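Local coordinates for protein inositol-3-phosphate synthase (Caenorhabditis elegans, PDB 1VKO) that belongs to the myo-inositol-1-phosphate synthase family and binds nicotinamide-adenine-dinucleotide as a four-chain assembly with a Rossmann-type domain, at residues 462-466 with 467-471; 27-30 with 31-34; 269-273 with 274-278. All blocks are in the same frame, centred on the assembly; numbering follows the deposited sequence.

Contact 1 of 3, residues 462-466 with 467-471; sequences SYKVD and DEYKP
Tyr463 OH is held by two partners, and one of them leads straight to Pro471: a water sits 2.6 Å from Tyr463 OH and donates to Pro471 O at 2.7 Å. The other is the backbone N-H of Gln528 in the second subunit. The water and the Pro471 carbonyl carbon lie at the edge of the Tyr463 ring, close to its plane. With CG between the backbone N and the carbonyl carbon (chi1 71°), the ring is carried towards the Lys470-Pro471 peptide, where the water can bridge.

All this belongs to a beta hairpin, strands 461-464 and 469-470. Tyr463 and Lys470 form its antiparallel hydrogen-bonded pair, Tyr463 N giving to Lys470 O at 2.8 Å and Lys470 N returning the bond to Tyr463 O. Nearer the turn, Val465 N reaches Glu468 O (3.2 Å) almost along the C=O axis.

Lys464 and Tyr469, the non-hydrogen-bonded pair, work on the opposite face of the sheet. Lys464 CG sits over one face of the Tyr469 ring, 3.7 Å from its centroid, in a CH-pi contact. Beyond CG the lysine runs extended, taking NZ to the turn and a long salt bridge with Asp467 OD1 at 3.5 Å. Tyr469 OH bonds to Ser67 of strand 56-71, and Lys69 makes a cation-pi contact with the ring.

Lys470 CD, reached by a chain that runs straight through chi2 (-179°), presses on Val465 CG2 at 3.3 Å, tighter than usual for two carbons; the bend comes only beyond it, at chi3. Backbone bonds thus set the register, while the two tyrosines face different neighbours: Tyr463 ties the hairpin to the second subunit, and Tyr469 ties it to its own sheet.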
# COMPACT_ATOMS: atom_id res chain seq x y z
N SER A 462 13.61 -18.37 42.15
CA SER A 462 14.44 -17.61 43.10
C SER A 462 15.92 -17.84 42.80
O SER A 462 16.29 -18.75 42.09
CB SER A 462 14.10 -18.01 44.53
OG SER A 462 14.32 -19.40 44.74
N TYR A 463 16.78 -16.99 43.36
CA TYR A 463 18.23 -17.10 43.10
C TYR A 463 19.02 -16.71 44.36
O TYR A 463 18.51 -16.04 45.24
CB TYR A 463 18.62 -16.21 41.90
CG TYR A 463 18.55 -14.74 42.21
CD1 TYR A 463 17.33 -14.09 42.38
CD2 TYR A 463 19.71 -14.00 42.37
CE1 TYR A 463 17.26 -12.76 42.69
CE2 TYR A 463 19.66 -12.64 42.67
CZ TYR A 463 18.43 -12.02 42.83
OH TYR A 463 18.36 -10.66 43.15
N LYS A 464 20.27 -17.12 44.45
CA LYS A 464 21.03 -16.82 45.66
C LYS A 464 21.51 -15.38 45.69
O LYS A 464 22.30 -14.95 44.86
CB LYS A 464 22.22 -17.77 45.83
CG LYS A 464 22.03 -18.82 46.91
CD LYS A 464 23.35 -19.43 47.35
CE LYS A 464 23.21 -20.07 48.71
NZ LYS A 464 24.29 -21.06 49.01
N VAL A 465 21.02 -14.63 46.67
CA VAL A 465 21.65 -13.35 46.95
C VAL A 465 22.84 -13.56 47.90
O VAL A 465 23.99 -13.57 47.43
CB VAL A 465 20.66 -12.25 47.37
CG1 VAL A 465 21.40 -11.00 47.81
CG2 VAL A 465 19.76 -11.92 46.20
N ASP A 466 22.62 -13.79 49.19
CA ASP A 466 23.75 -13.97 50.10
C ASP A 466 23.56 -15.15 51.05
O ASP A 466 23.55 -14.96 52.27
CB ASP A 466 24.04 -12.67 50.90
CG ASP A 466 25.31 -11.95 50.43
OD1 ASP A 466 26.32 -12.63 50.16
OD2 ASP A 466 25.40 -10.70 50.33
N ASP A 467 23.43 -16.35 50.50
CA ASP A 467 23.17 -17.57 51.31
C ASP A 467 21.67 -17.85 51.59
O ASP A 467 21.32 -18.96 52.03
CB ASP A 467 23.97 -17.62 52.63
CG ASP A 467 25.38 -18.19 52.45
OD1 ASP A 467 25.55 -19.21 51.73
OD2 ASP A 467 26.38 -17.68 53.00
N GLU A 468 20.82 -16.85 51.34
CA GLU A 468 19.37 -17.08 51.29
C GLU A 468 18.90 -16.85 49.86
O GLU A 468 19.56 -16.16 49.08
CB GLU A 468 18.60 -16.19 52.29
CG GLU A 468 18.97 -16.40 53.77
CD GLU A 468 18.12 -17.44 54.50
OE1 GLU A 468 17.01 -17.08 54.98
OE2 GLU A 468 18.57 -18.60 54.65
N TYR A 469 17.77 -17.44 49.51
CA TYR A 469 17.25 -17.33 48.16
C TYR A 469 16.24 -16.22 48.08
O TYR A 469 15.43 -16.05 49.00
CB TYR A 469 16.63 -18.65 47.71
CG TYR A 469 17.68 -19.59 47.21
CD1 TYR A 469 18.55 -20.24 48.09
CD2 TYR A 469 17.83 -19.83 45.84
CE1 TYR A 469 19.53 -21.09 47.63
CE2 TYR A 469 18.81 -20.68 45.38
CZ TYR A 469 19.64 -21.31 46.27
OH TYR A 469 20.60 -22.16 45.80
N LYS A 470 16.31 -15.46 46.99
CA LYS A 470 15.45 -14.29 46.78
C LYS A 470 14.72 -14.38 45.44
O LYS A 470 15.26 -14.98 44.50
CB LYS A 470 16.28 -13.00 46.89
CG LYS A 470 16.62 -12.59 48.36
CD LYS A 470 17.44 -11.28 48.48
CE LYS A 470 16.81 -10.07 47.72
NZ LYS A 470 17.75 -8.94 47.42
N PRO A 471 13.50 -13.82 45.35
CA PRO A 471 12.83 -13.63 44.05
C PRO A 471 13.42 -12.47 43.24
O PRO A 471 14.06 -11.58 43.79
CB PRO A 471 11.41 -13.26 44.46
CG PRO A 471 11.59 -12.55 45.78
CD PRO A 471 12.66 -13.36 46.47
O HOH W 1 16.00 -9.77 43.71

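Contact 2 of 3, residues 27-30 with 31-34; sequences VESP and NVKL
Ser29 and Asn31 meet in a type I beta turn that runs from Ser29 to Val32 and leads into strand 32-35. The serine does most of the work. Its OG is swung anti to the backbone N (chi1 -174°), which brings the oxygen round to the carbonyl side, where it accepts the backbone N-H of Asn31 at 3.2 Å, with an N-H...O angle of 157°. A side-chain oxygen bonded to the N-H two residues on makes this an ST turn laid over the beta turn. The turn's own backbone bond, Val32 N to Ser29 O, is weak at 3.5 Å, so the serine hydroxyl is the shorter tie here.

Asn31 holds its CG anti to the carbonyl carbon, beside its own backbone N (chi1 -70°). That rotation lays the amide back against the preceding peptide, with OD1 3.4 Å from Pro30 C, and the same OD1 takes a weak hydrogen bond from Arg42 of strand 38-53. Asn31 CB, meanwhile, packs on Ser29 OG.

Val32 places its two methyls differently: CG1 stands anti to the backbone N, and CG2 lies beside that N and turns back over the bend. The valine also packs on Leu39 and Ser41 of strand 38-53. On the other limb, Val27 pairs in a parallel beta ladder with a strand of the second subunit, and Ser29 packs on Pro61 of that subunit. The turn therefore sits where a chain leaves the neighbour's sheet for its own. Inside the bend, Val32 CG2 lies 4.0 Å from Ser29 CB and 4.4 Å from Val27 CG1.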
# COMPACT_ATOMS: atom_id res chain seq x y z
N VAL A 27 17.30 -32.73 31.29
CA VAL A 27 18.62 -32.10 31.39
C VAL A 27 19.64 -33.08 31.96
O VAL A 27 19.33 -33.78 32.92
CB VAL A 27 18.63 -30.98 32.45
CG1 VAL A 27 19.74 -29.96 32.14
CG2 VAL A 27 17.24 -30.36 32.66
N GLU A 28 20.86 -33.04 31.44
CA GLU A 28 21.96 -33.89 31.92
C GLU A 28 23.14 -32.99 32.35
O GLU A 28 23.99 -32.64 31.55
CB GLU A 28 22.37 -34.81 30.76
CG GLU A 28 22.53 -36.28 31.09
CD GLU A 28 21.28 -36.91 31.68
OE1 GLU A 28 20.22 -36.95 31.00
OE2 GLU A 28 21.37 -37.39 32.84
N SER A 29 23.19 -32.59 33.62
CA SER A 29 24.22 -31.61 34.02
C SER A 29 24.72 -31.75 35.45
O SER A 29 23.91 -31.98 36.35
CB SER A 29 23.72 -30.17 33.81
OG SER A 29 24.74 -29.22 34.07
N PRO A 30 26.03 -31.59 35.66
CA PRO A 30 26.62 -31.58 37.04
C PRO A 30 26.21 -30.35 37.83
O PRO A 30 26.48 -30.27 39.04
CB PRO A 30 28.14 -31.56 36.79
CG PRO A 30 28.33 -31.09 35.35
CD PRO A 30 27.07 -31.47 34.61
N ASN A 31 25.53 -29.42 37.15
CA ASN A 31 25.16 -28.11 37.70
C ASN A 31 23.67 -27.95 37.99
O ASN A 31 23.19 -26.85 38.23
CB ASN A 31 25.65 -27.03 36.74
CG ASN A 31 27.15 -26.93 36.75
OD1 ASN A 31 27.76 -27.34 37.70
ND2 ASN A 31 27.74 -26.38 35.70
N VAL A 32 22.96 -29.06 37.98
CA VAL A 32 21.52 -29.08 38.15
C VAL A 32 21.16 -30.21 39.11
O VAL A 32 21.68 -31.33 38.99
CB VAL A 32 20.79 -29.30 36.80
CG1 VAL A 32 19.30 -29.58 37.03
CG2 VAL A 32 20.97 -28.11 35.91
N LYS A 33 20.25 -29.93 40.04
CA LYS A 33 19.85 -30.92 41.02
C LYS A 33 18.36 -30.79 41.27
O LYS A 33 17.87 -29.71 41.60
CB LYS A 33 20.68 -30.72 42.32
CG LYS A 33 20.11 -31.34 43.58
CD LYS A 33 21.21 -31.65 44.61
CE LYS A 33 20.68 -31.61 46.04
NZ LYS A 33 21.64 -32.21 47.03
N LEU A 34 17.62 -31.89 41.08
CA LEU A 34 16.25 -31.95 41.56
C LEU A 34 16.22 -32.41 43.02
O LEU A 34 16.86 -33.41 43.39
CB LEU A 34 15.35 -32.84 40.69
CG LEU A 34 13.81 -32.66 40.77
CD1 LEU A 34 13.18 -32.99 39.44
CD2 LEU A 34 13.13 -33.47 41.88

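Contact 3 of 3, residues 269-273 with 274-278; sequences MESIR and VNEDE
Ser271 and Glu276 meet in a Schellman motif that closes the C-terminal end of helix 265-273. Glu276 N bonds to Ser271 O at 2.9 Å, in the carbonyl plane. The companion bond from Asn275 N to Ile272 O is weak, and Asn275 itself takes the left-handed backbone conformation that reverses the chain. The reversal lays Glu276 CB against Ser271 CB, 3.6 Å apart, while the serine hydroxyl turns elsewhere, to Leu261 O and Glu267 O. The Asn275 amide likewise bonds outside the motif, ND2 to Asp218 O and OD1 from Lys220 N.

Round the helix, Val274 ends the regular bonding by giving its N-H to Glu270 O. Its side chain crosses that of Glu270 at about a right angle, and Arg273 crosses it more obliquely. Glu270 and Arg273 form a salt bridge one turn apart, Arg273 NE to Glu270 OE1 at 3.1 Å, with the nitrogen above the carboxylate plane (37° out of it). Glu270 bends at chi2 (75°) to bring its carboxylate there. Val274 CG1 touches both charged groups, 3.4 Å from Glu270 OE2 and 3.8 Å from Arg273 NH2.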
# COMPACT_ATOMS: atom_id res chain seq x y z
N MET A 269 -1.07 5.49 50.12
CA MET A 269 -2.03 4.98 51.12
C MET A 269 -2.76 6.11 51.79
O MET A 269 -3.97 6.05 51.97
CB MET A 269 -1.35 4.14 52.22
CG MET A 269 -0.72 2.85 51.76
SD MET A 269 -1.78 1.94 50.64
CE MET A 269 -3.03 1.31 51.76
N GLU A 270 -2.01 7.14 52.18
CA GLU A 270 -2.65 8.31 52.78
C GLU A 270 -3.62 9.01 51.81
O GLU A 270 -4.75 9.32 52.21
CB GLU A 270 -1.61 9.29 53.36
CG GLU A 270 -2.19 10.60 53.91
CD GLU A 270 -2.91 10.48 55.26
OE1 GLU A 270 -3.14 9.35 55.75
OE2 GLU A 270 -3.27 11.53 55.83
N SER A 271 -3.22 9.23 50.55
CA SER A 271 -4.11 9.88 49.57
C SER A 271 -5.46 9.13 49.45
O SER A 271 -6.52 9.75 49.28
CB SER A 271 -3.46 10.03 48.21
OG SER A 271 -2.20 10.67 48.31
N ILE A 272 -5.41 7.80 49.54
CA ILE A 272 -6.64 6.99 49.52
C ILE A 272 -7.47 7.20 50.79
O ILE A 272 -8.70 7.25 50.76
CB ILE A 272 -6.31 5.50 49.31
CG1 ILE A 272 -5.55 5.30 48.00
CG2 ILE A 272 -7.58 4.64 49.37
CD1 ILE A 272 -5.10 3.85 47.73
N ARG A 273 -6.79 7.32 51.92
CA ARG A 273 -7.47 7.53 53.19
C ARG A 273 -8.19 8.89 53.22
O ARG A 273 -9.35 8.95 53.59
CB ARG A 273 -6.49 7.41 54.35
CG ARG A 273 -7.10 6.84 55.66
CD ARG A 273 -6.24 7.12 56.90
NE ARG A 273 -5.94 8.54 56.91
CZ ARG A 273 -6.39 9.40 57.80
NH1 ARG A 273 -7.13 8.96 58.82
NH2 ARG A 273 -6.09 10.69 57.69
N VAL A 274 -7.52 9.96 52.78
CA VAL A 274 -8.08 11.32 52.79
C VAL A 274 -8.91 11.66 51.53
O VAL A 274 -9.28 12.81 51.32
CB VAL A 274 -6.98 12.42 52.97
CG1 VAL A 274 -6.16 12.21 54.19
CG2 VAL A 274 -6.09 12.49 51.76
N ASN A 275 -9.15 10.67 50.68
CA ASN A 275 -10.05 10.77 49.52
C ASN A 275 -9.61 11.75 48.43
O ASN A 275 -10.43 12.41 47.79
CB ASN A 275 -11.47 11.08 49.95
CG ASN A 275 -12.47 10.28 49.20
OD1 ASN A 275 -12.40 9.05 49.20
ND2 ASN A 275 -13.41 10.95 48.55
N GLU A 276 -8.31 11.78 48.23
CA GLU A 276 -7.67 12.61 47.24
C GLU A 276 -8.26 12.39 45.85
O GLU A 276 -8.72 11.29 45.52
CB GLU A 276 -6.18 12.26 47.26
CG GLU A 276 -5.30 13.05 46.33
CD GLU A 276 -5.42 14.53 46.58
OE1 GLU A 276 -5.13 14.97 47.73
OE2 GLU A 276 -5.82 15.23 45.62
N ASP A 277 -8.23 13.43 45.02
CA ASP A 277 -8.81 13.38 43.69
C ASP A 277 -7.95 12.66 42.66
O ASP A 277 -8.47 11.81 41.96
CB ASP A 277 -9.17 14.80 43.22
CG ASP A 277 -10.65 15.10 43.41
OD1 ASP A 277 -11.43 14.80 42.48
OD2 ASP A 277 -11.13 15.63 44.43
N GLU A 278 -6.66 13.02 42.56
CA GLU A 278 -5.72 12.39 41.63
C GLU A 278 -5.33 10.99 42.10
O GLU A 278 -4.15 10.65 42.15
CB GLU A 278 -4.45 13.25 41.43
CG GLU A 278 -4.59 14.45 40.49
CD GLU A 278 -5.10 14.09 39.09
OE1 GLU A 278 -4.39 13.41 38.34
OE2 GLU A 278 -6.21 14.52 38.73

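In the fold
From the N terminus, contact 2 comes first: the turn at 27-34 joins strand 24-27 to strand 32-35, one of the two edge strands, counted within this chain, of an antiparallel sheet. Contact 3 follows at 269-278, where helix 265-273 gives way to the loop before helix 281-291. Contact 1, at 462-471, is the hairpin whose strand 469-470 forms the other edge within this chain. Each contact closes only its own short bend; the three run in series, neither nesting nor crossing. Contacts 1 and 2 have centres about 19 Å apart, and both touch the second subunit. Contact 3 stands well away, its centre about 36 Å from that of contact 1 and 51 Å from that of contact 2.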